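Local atomic coordinates of galactan 1,3-beta-galactosidase (Phanerochaete chrysosporium, PDB entry 7BYS), a protein that probably hydrolyses beta-1,3-galactan as a family 43 glycoside hydrolase, and carries a calcium-containing carbohydrate-binding module of family 35. Residues A[353-358]-A[422-427]; A[369-374]-A[406-411]. All blocks are in the same frame, centred on the assembly; numbering follows the deposited sequence. Where two conformers were deposited one is given.

Contact 1: residues A[353-358]-A[422-427]; sequences HWVALY and DKIIVY. With CA (calcium ion), chain F.
Strands 353-358 and 422-426 run antiparallel. The axes of these short segments approach to 4.6 Å, with 162° between their directions. A356 with I425 and Y358 with K423 are hydrogen-bonded pairs. V355 with V426 and L357 with I424 are non-hydrogen-bonded pairs. The register slips at one end, where D422 and K423 both face Y358 in a classic beta bulge. The carbonyl O of Y358 accepts D422 N at 2.8 Å and, weakly, K423 N at 3.4 Å. At the other end, Y427 N bonds to W354 O almost along the C=O axis.

V355, L357, I424 and V426 lie on one face of the sheet. L357 and I424 point the same way, and L357 CD2 meets I424 CG2 at 3.7 Å. A356, Y358, K423 and I425 project from the other face. K423 has CG in the crowded position between the backbone N and the carbonyl carbon (chi1 61°), and its chain is extended beyond. It therefore runs alongside Y358. K423 CE sits over the centre of the ring in a CH-pi contact, and K423 NZ continues along the normal as a cation-pi partner, 4.9 Å from the centroid of the Y358 ring. The tip of I425 crosses obliquely, with CD1 3.5 Å from Y358 CE1. The hydroxyls of Y358 and Y427 both bond to D288.

H353 holds one oxygen of the C-terminal carboxylate. H353 ND1 donates to a lone pair of Y427 O at 2.6 Å, in the imidazole plane, while NE2 bonds to G350 O. With both ring nitrogens facing acceptors, H353 is probably cationic, which would add charge attraction to this bond. At the bulge, D422 binds calcium through both O and OD1, so the strand's irregular end belongs to the metal site.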
ATOM      1  N   HIS A 353     -20.308  -0.870 -11.437  1.00 15.57           N
ATOM      2  CA  HIS A 353     -19.245  -1.819 -11.725  1.00 16.65           C
ATOM      3  C   HIS A 353     -17.890  -1.141 -11.627  1.00 13.62           C
ATOM      4  O   HIS A 353     -17.700  -0.035 -12.136  1.00 13.93           O
ATOM      5  CB  HIS A 353     -19.426  -2.417 -13.121  1.00 18.03           C
ATOM      6  CG  HIS A 353     -20.612  -3.322 -13.214  1.00 18.63           C
ATOM      7  ND1 HIS A 353     -20.509  -4.693 -13.130  1.00 21.45           N
ATOM      8  CD2 HIS A 353     -21.932  -3.047 -13.341  1.00 19.10           C
ATOM      9  CE1 HIS A 353     -21.715  -5.228 -13.218  1.00 27.64           C
ATOM     10  NE2 HIS A 353     -22.596  -4.250 -13.343  1.00 21.24           N
ATOM     11  N   TRP A 354     -16.952  -1.817 -10.964  1.00 11.64           N
ATOM     12  CA  TRP A 354     -15.565  -1.383 -11.001  1.00 10.62           C
ATOM     13  C   TRP A 354     -14.973  -1.684 -12.366  1.00 11.91           C
ATOM     14  O   TRP A 354     -15.135  -2.783 -12.898  1.00 14.20           O
ATOM     15  CB  TRP A 354     -14.767  -2.119  -9.932  1.00 13.69           C
ATOM     16  CG  TRP A 354     -14.969  -1.538  -8.588  1.00 12.75           C
ATOM     17  CD1 TRP A 354     -15.616  -2.120  -7.535  1.00 15.45           C
ATOM     18  CD2 TRP A 354     -14.545  -0.247  -8.136  1.00 12.30           C
ATOM     19  NE1 TRP A 354     -15.611  -1.279  -6.458  1.00 16.86           N
ATOM     20  CE2 TRP A 354     -14.953  -0.125  -6.795  1.00 13.99           C
ATOM     21  CE3 TRP A 354     -13.828   0.801  -8.723  1.00 12.96           C
ATOM     22  CZ2 TRP A 354     -14.688   1.012  -6.038  1.00 14.18           C
ATOM     23  CZ3 TRP A 354     -13.571   1.935  -7.969  1.00 15.29           C
ATOM     24  CH2 TRP A 354     -13.995   2.028  -6.642  1.00 14.92           C
ATOM     25  N   VAL A 355     -14.272  -0.703 -12.927  1.00 10.41           N
ATOM     26  CA  VAL A 355     -13.590  -0.851 -14.203  1.00 12.55           C
ATOM     27  C   VAL A 355     -12.125  -0.484 -13.999  1.00 11.10           C
ATOM     28  O   VAL A 355     -11.816   0.598 -13.492  1.00 11.42           O
ATOM     29  CB  VAL A 355     -14.243   0.031 -15.286  1.00 11.21           C
ATOM     30  CG1 VAL A 355     -13.553  -0.165 -16.622  1.00 13.72           C
ATOM     31  CG2 VAL A 355     -15.751  -0.278 -15.399  1.00 13.74           C
ATOM     32  N   ALA A 356     -11.235  -1.386 -14.378  1.00 10.67           N
ATOM     33  CA  ALA A 356      -9.805  -1.130 -14.295  1.00  9.97           C
ATOM     34  C   ALA A 356      -9.312  -0.577 -15.625  1.00  8.92           C
ATOM     35  O   ALA A 356      -9.529  -1.183 -16.678  1.00 10.22           O
ATOM     36  CB  ALA A 356      -9.048  -2.412 -13.954  1.00 11.39           C
ATOM     37  N   LEU A 357      -8.639   0.562 -15.571  1.00  8.28           N
ATOM     38  CA  LEU A 357      -8.066   1.198 -16.752  1.00  9.34           C
ATOM     39  C   LEU A 357      -6.576   0.872 -16.792  1.00 10.27           C
ATOM     40  O   LEU A 357      -5.828   1.276 -15.894  1.00  8.94           O
ATOM     41  CB  LEU A 357      -8.286   2.711 -16.718  1.00 11.44           C
ATOM     42  CG  LEU A 357      -9.676   3.233 -16.351  1.00  9.06           C
ATOM     43  CD1 LEU A 357      -9.694   4.762 -16.400  1.00 13.22           C
ATOM     44  CD2 LEU A 357     -10.737   2.641 -17.252  1.00 12.50           C
ATOM     45  N   TYR A 358      -6.159   0.120 -17.812  1.00  7.95           N
ATOM     46  CA  TYR A 358      -4.756  -0.239 -18.003  1.00  8.47           C
ATOM     47  C   TYR A 358      -4.125   0.769 -18.953  1.00  9.16           C
ATOM     48  O   TYR A 358      -4.582   0.935 -20.090  1.00 10.33           O
ATOM     49  CB  TYR A 358      -4.635  -1.655 -18.558  1.00  8.79           C
ATOM     50  CG  TYR A 358      -4.884  -2.722 -17.526  1.00  8.05           C
ATOM     51  CD1 TYR A 358      -6.161  -2.950 -17.013  1.00  9.85           C
ATOM     52  CD2 TYR A 358      -3.836  -3.505 -17.062  1.00 10.39           C
ATOM     53  CE1 TYR A 358      -6.373  -3.924 -16.036  1.00  9.51           C
ATOM     54  CE2 TYR A 358      -4.043  -4.479 -16.101  1.00  9.73           C
ATOM     55  CZ  TYR A 358      -5.306  -4.670 -15.594  1.00 10.35           C
ATOM     56  OH  TYR A 358      -5.480  -5.648 -14.637  1.00 11.81           O
ATOM     57  N   ASP A 422      -4.286   1.078 -22.835  1.00  8.80           N
ATOM     58  CA  ASP A 422      -4.024  -0.265 -23.335  1.00  7.64           C
ATOM     59  C   ASP A 422      -5.308  -1.073 -23.458  1.00 10.81           C
ATOM     60  O   ASP A 422      -5.594  -1.629 -24.524  1.00 10.30           O
ATOM     61  CB  ASP A 422      -3.053  -0.968 -22.372  1.00  8.59           C
ATOM     62  CG  ASP A 422      -2.656  -2.348 -22.828  1.00 10.74           C
ATOM     63  OD1 ASP A 422      -3.020  -2.763 -23.940  1.00 11.65           O
ATOM     64  OD2 ASP A 422      -1.955  -3.037 -22.054  1.00 11.28           O
ATOM     65  N   LYS A 423      -6.068  -1.163 -22.373  1.00 10.04           N
ATOM     66  CA  LYS A 423      -7.309  -1.925 -22.330  1.00 11.14           C
ATOM     67  C   LYS A 423      -8.040  -1.523 -21.060  1.00 11.28           C
ATOM     68  O   LYS A 423      -7.502  -0.801 -20.211  1.00  9.45           O
ATOM     69  CB  LYS A 423      -7.055  -3.443 -22.327  1.00 11.44           C
ATOM     70  CG  LYS A 423      -6.245  -3.959 -21.134  1.00 12.63           C
ATOM     71  CD  LYS A 423      -6.292  -5.480 -21.079  1.00 14.50           C
ATOM     72  CE  LYS A 423      -5.692  -6.002 -19.791  1.00 18.94           C
ATOM     73  NZ  LYS A 423      -6.025  -7.450 -19.621  1.00 25.56           N
ATOM     74  N   ILE A 424      -9.279  -1.995 -20.938  1.00 10.39           N
ATOM     75  CA  ILE A 424     -10.050  -1.884 -19.709  1.00 10.47           C
ATOM     76  C   ILE A 424     -10.541  -3.274 -19.336  1.00 13.17           C
ATOM     77  O   ILE A 424     -10.700  -4.145 -20.195  1.00 11.30           O
ATOM     78  CB  ILE A 424     -11.226  -0.872 -19.794  1.00 10.77           C
ATOM     79  CG1 ILE A 424     -12.362  -1.392 -20.695  1.00 11.78           C
ATOM     80  CG2 ILE A 424     -10.733   0.493 -20.268  1.00 10.31           C
ATOM     81  CD1 ILE A 424     -13.596  -0.498 -20.703  1.00 14.00           C
ATOM     82  N   ILE A 425     -10.751  -3.492 -18.045  1.00  9.69           N
ATOM     83  CA  ILE A 425     -11.392  -4.706 -17.551  1.00  9.66           C
ATOM     84  C   ILE A 425     -12.595  -4.287 -16.728  1.00 11.91           C
ATOM     85  O   ILE A 425     -12.469  -3.501 -15.779  1.00 10.95           O
ATOM     86  CB  ILE A 425     -10.448  -5.601 -16.729  1.00 10.08           C
ATOM     87  CG1 ILE A 425      -9.165  -5.902 -17.509  1.00 12.80           C
ATOM     88  CG2 ILE A 425     -11.177  -6.887 -16.347  1.00 11.90           C
ATOM     89  CD1 ILE A 425      -8.173  -6.825 -16.761  1.00 13.57           C
ATOM     90  N   VAL A 426     -13.761  -4.799 -17.105  1.00 11.76           N
ATOM     91  CA  VAL A 426     -15.022  -4.483 -16.446  1.00 11.86           C
ATOM     92  C   VAL A 426     -15.381  -5.636 -15.520  1.00 13.61           C
ATOM     93  O   VAL A 426     -15.562  -6.776 -15.969  1.00 16.15           O
ATOM     94  CB  VAL A 426     -16.138  -4.237 -17.471  1.00 12.41           C
ATOM     95  CG1 VAL A 426     -17.464  -3.998 -16.756  1.00 16.71           C
ATOM     96  CG2 VAL A 426     -15.797  -3.051 -18.367  1.00 13.31           C
ATOM     97  N   TYR A 427     -15.496  -5.336 -14.231  1.00 15.99           N
ATOM     98  CA  TYR A 427     -15.788  -6.341 -13.220  1.00 14.19           C
ATOM     99  C   TYR A 427     -17.251  -6.267 -12.813  1.00 20.78           C
ATOM    100  O   TYR A 427     -17.995  -5.393 -13.260  1.00 25.35           O
ATOM    101  CB  TYR A 427     -14.878  -6.141 -11.997  1.00 13.63           C
ATOM    102  CG  TYR A 427     -13.420  -6.382 -12.312  1.00 11.96           C
ATOM    103  CD1 TYR A 427     -12.896  -7.664 -12.286  1.00 10.32           C
ATOM    104  CD2 TYR A 427     -12.578  -5.327 -12.660  1.00 13.13           C
ATOM    105  CE1 TYR A 427     -11.577  -7.903 -12.583  1.00 13.17           C
ATOM    106  CE2 TYR A 427     -11.249  -5.555 -12.951  1.00 11.79           C
ATOM    107  CZ  TYR A 427     -10.758  -6.847 -12.913  1.00 11.72           C
ATOM    108  OH  TYR A 427      -9.448  -7.119 -13.198  1.00 13.44           O
ATOM    109  OXT TYR A 427     -17.717  -7.091 -12.028  1.00 29.20           O
TER
HETATM  110 CA    CA F 503      -4.124  -3.150 -25.941  1.00 10.41          CA

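Contact 2: residues A[369-374]-A[406-411]; sequences VTVSVN and NSITFG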
ATOM      1  N   VAL A 369      -7.433  11.203 -17.215  1.00 10.71           N
ATOM      2  CA  VAL A 369      -8.268  10.881 -18.365  1.00 11.24           C
ATOM      3  C   VAL A 369      -9.721  11.117 -17.975  1.00 13.12           C
ATOM      4  O   VAL A 369     -10.147  10.759 -16.873  1.00 11.87           O
ATOM      5  CB  VAL A 369      -8.011   9.443 -18.879  1.00 11.36           C
ATOM      6  CG1 VAL A 369      -8.449   8.390 -17.854  1.00 10.62           C
ATOM      7  CG2 VAL A 369      -8.693   9.228 -20.250  1.00 11.36           C
ATOM      8  N   THR A 370     -10.476  11.751 -18.869  1.00 10.74           N
ATOM      9  CA  THR A 370     -11.914  11.871 -18.674  1.00 10.19           C
ATOM     10  C   THR A 370     -12.601  10.583 -19.116  1.00 11.20           C
ATOM     11  O   THR A 370     -12.216   9.960 -20.113  1.00 12.02           O
ATOM     12  CB  THR A 370     -12.476  13.030 -19.501  1.00 11.66           C
ATOM     13  OG1 THR A 370     -12.224  12.779 -20.886  1.00 13.83           O
ATOM     14  CG2 THR A 370     -11.850  14.355 -19.088  1.00 15.35           C
ATOM     15  N   VAL A 371     -13.633  10.190 -18.370  1.00 11.04           N
ATOM     16  CA  VAL A 371     -14.384   8.964 -18.623  1.00 12.99           C
ATOM     17  C   VAL A 371     -15.870   9.313 -18.611  1.00 14.46           C
ATOM     18  O   VAL A 371     -16.379   9.853 -17.619  1.00 13.71           O
ATOM     19  CB  VAL A 371     -14.078   7.868 -17.585  1.00 12.94           C
ATOM     20  CG1 VAL A 371     -14.829   6.592 -17.917  1.00 14.03           C
ATOM     21  CG2 VAL A 371     -12.574   7.590 -17.503  1.00 13.46           C
ATOM     22  N   SER A 372     -16.560   9.001 -19.704  1.00 11.16           N
ATOM     23  CA  SER A 372     -17.981   9.287 -19.853  1.00 12.87           C
ATOM     24  C   SER A 372     -18.687   8.009 -20.274  1.00 13.33           C
ATOM     25  O   SER A 372     -18.262   7.342 -21.223  1.00 14.68           O
ATOM     26  CB  SER A 372     -18.163  10.358 -20.927  1.00 12.03           C
ATOM     27  OG  SER A 372     -19.497  10.386 -21.408  1.00 16.31           O
ATOM     28  N   VAL A 373     -19.761   7.663 -19.575  1.00 13.47           N
ATOM     29  CA  VAL A 373     -20.514   6.446 -19.858  1.00 14.04           C
ATOM     30  C   VAL A 373     -21.802   6.831 -20.568  1.00 13.61           C
ATOM     31  O   VAL A 373     -22.586   7.629 -20.043  1.00 15.94           O
ATOM     32  CB  VAL A 373     -20.827   5.663 -18.573  1.00 15.97           C
ATOM     33  CG1 VAL A 373     -21.596   4.388 -18.906  1.00 19.52           C
ATOM     34  CG2 VAL A 373     -19.538   5.338 -17.821  1.00 19.82           C
ATOM     35  N   ASN A 374     -22.024   6.251 -21.744  1.00 15.20           N
ATOM     36  CA  ASN A 374     -23.250   6.475 -22.513  1.00 14.53           C
ATOM     37  C   ASN A 374     -23.548   7.965 -22.677  1.00 15.55           C
ATOM     38  O   ASN A 374     -24.699   8.407 -22.598  1.00 18.55           O
ATOM     39  CB  ASN A 374     -24.427   5.726 -21.890  1.00 17.94           C
ATOM     40  CG  ASN A 374     -24.190   4.234 -21.833  1.00 15.93           C
ATOM     41  OD1 ASN A 374     -23.697   3.639 -22.788  1.00 16.27           O
ATOM     42  ND2 ASN A 374     -24.526   3.620 -20.701  1.00 19.56           N
ATOM     43  N   ASN A 406     -23.237  -0.959 -23.501  1.00 16.89           N
ATOM     44  CA  ASN A 406     -22.859   0.355 -23.017  1.00 17.61           C
ATOM     45  C   ASN A 406     -21.667   0.840 -23.819  1.00 14.50           C
ATOM     46  O   ASN A 406     -20.932   0.049 -24.410  1.00 17.03           O
ATOM     47  CB  ASN A 406     -22.429   0.295 -21.549  1.00 14.15           C
ATOM     48  CG  ASN A 406     -23.567  -0.075 -20.626  1.00 19.45           C
ATOM     49  OD1 ASN A 406     -24.245   0.795 -20.092  1.00 18.45           O
ATOM     50  ND2 ASN A 406     -23.774  -1.373 -20.429  1.00 16.23           N
ATOM     51  N   SER A 407     -21.484   2.159 -23.826  1.00 15.92           N
ATOM     52  CA  SER A 407     -20.301   2.783 -24.406  1.00 14.58           C
ATOM     53  C   SER A 407     -19.563   3.566 -23.330  1.00 16.27           C
ATOM     54  O   SER A 407     -20.183   4.178 -22.453  1.00 18.85           O
ATOM     55  CB  SER A 407     -20.695   3.748 -25.535  0.66 18.26           C
ATOM     56  OG  SER A 407     -21.103   5.010 -25.016  0.66 15.98           O
ATOM     57  N   ILE A 408     -18.234   3.537 -23.388  1.00 12.72           N
ATOM     58  CA  ILE A 408     -17.399   4.315 -22.479  1.00 13.14           C
ATOM     59  C   ILE A 408     -16.416   5.113 -23.323  1.00 14.37           C
ATOM     60  O   ILE A 408     -15.660   4.531 -24.107  1.00 13.36           O
ATOM     61  CB  ILE A 408     -16.644   3.433 -21.471  1.00 14.66           C
ATOM     62  CG1 ILE A 408     -17.604   2.478 -20.752  1.00 15.95           C
ATOM     63  CG2 ILE A 408     -15.909   4.306 -20.469  1.00 17.08           C
ATOM     64  CD1 ILE A 408     -16.889   1.412 -19.913  1.00 17.34           C
ATOM     65  N   THR A 409     -16.430   6.435 -23.172  1.00 13.38           N
ATOM     66  CA  THR A 409     -15.605   7.325 -23.983  1.00 12.89           C
ATOM     67  C   THR A 409     -14.499   7.916 -23.118  1.00 11.98           C
ATOM     68  O   THR A 409     -14.765   8.427 -22.023  1.00 11.47           O
ATOM     69  CB  THR A 409     -16.452   8.440 -24.601  1.00 15.69           C
ATOM     70  OG1 THR A 409     -17.369   7.871 -25.541  1.00 19.72           O
ATOM     71  CG2 THR A 409     -15.571   9.420 -25.344  1.00 16.06           C
ATOM     72  N   PHE A 410     -13.268   7.866 -23.625  1.00 12.47           N
ATOM     73  CA  PHE A 410     -12.080   8.343 -22.925  1.00 12.15           C
ATOM     74  C   PHE A 410     -11.464   9.517 -23.672  1.00 10.97           C
ATOM     75  O   PHE A 410     -11.301   9.464 -24.897  1.00 12.56           O
ATOM     76  CB  PHE A 410     -11.044   7.221 -22.817  1.00 11.61           C
ATOM     77  CG  PHE A 410     -11.530   6.033 -22.054  1.00 11.09           C
ATOM     78  CD1 PHE A 410     -11.351   5.971 -20.678  1.00 11.42           C
ATOM     79  CD2 PHE A 410     -12.157   4.977 -22.700  1.00 11.40           C
ATOM     80  CE1 PHE A 410     -11.803   4.875 -19.955  1.00 13.67           C
ATOM     81  CE2 PHE A 410     -12.609   3.886 -21.982  1.00 14.19           C
ATOM     82  CZ  PHE A 410     -12.430   3.836 -20.607  1.00 13.09           C
ATOM     83  N   GLY A 411     -11.129  10.570 -22.928  1.00 11.01           N
ATOM     84  CA  GLY A 411     -10.339  11.666 -23.441  1.00 10.84           C
ATOM     85  C   GLY A 411     -11.115  12.840 -23.993  1.00 11.52           C
ATOM     86  O   GLY A 411     -10.487  13.796 -24.457  1.00 14.32           O
TER
HETATM   87  O   HOH W   1     -14.271  11.153 -22.179  1.00 13.80           O
HETATM   88  O   HOH W   2     -19.823   7.634 -23.626  1.00 19.77           O
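N374, just past the end of strand 369-373, closes this antiparallel pair with both ends of its amide. Its CG is anti to the carbonyl carbon (chi1 -60°), which brings the tip back to strand 406-410. N374 OD1 accepts S407 N at 2.9 Å, from above the carbonyl plane. N374 ND2 donates to N406 OD1, exactly in its own amide plane and on a lone pair, with the two amides turned 30° apart. An alanine in place of N374 would probably lose both of these amide bonds and loosen the end of the strand pair. N406 OD1 also accepts N402 N.

V369, V371, V373, I408 and F410 form the apolar face. V371 has CG1 anti to the backbone N. V371 CG1 lies against I408 CG2 at 3.6 Å, and V371 CG2 beside F410 CE1 at 3.7 Å. V369 CG2 comes to the edge of the F410 ring.

The other face is polar, with S372 and T409 as its hydrogen-bonded pair. G411 N bonds mainly to T370 O, at 3.1 Å and on a lone pair, and only weakly to T370 OG1. T370 OG1 occupies the crowded position (chi1 61°) and bonds to S412 O. One water donates to both T370 OG1 and T409 O. A second donates to S372 O at 2.9 Å and also bonds S407 OG and T409 OG1. T409 OG1 pairs with T342 as well. S372 OG, anti to the backbone N, turns to G376 O.

An apolar inner face and a polar face carrying waters fit one sheet of a beta-sandwich, here that of the family 35 module.

Contacts 1 and 2 belong to the two facing sheets of one beta-sandwich, and their centres lie 12 Å apart. Along the chain, contact 2 is nested inside the loop closed by contact 1. Strand 352-360 is followed by 367-373, and 405-410 by 420-426. The apolar faces meet in the core: L357 CD2 packs on F410 CE1 at 3.7 Å, and I424 CD1 on I408 CD1 at 3.9 Å. Calcium is bound at contact 1 by D422, with E308, E310, S327 and K330. It lies about 12 Å from the F410 side chain. The galactose-binding residue R367 is about 7 Å from V369, side chain to side chain.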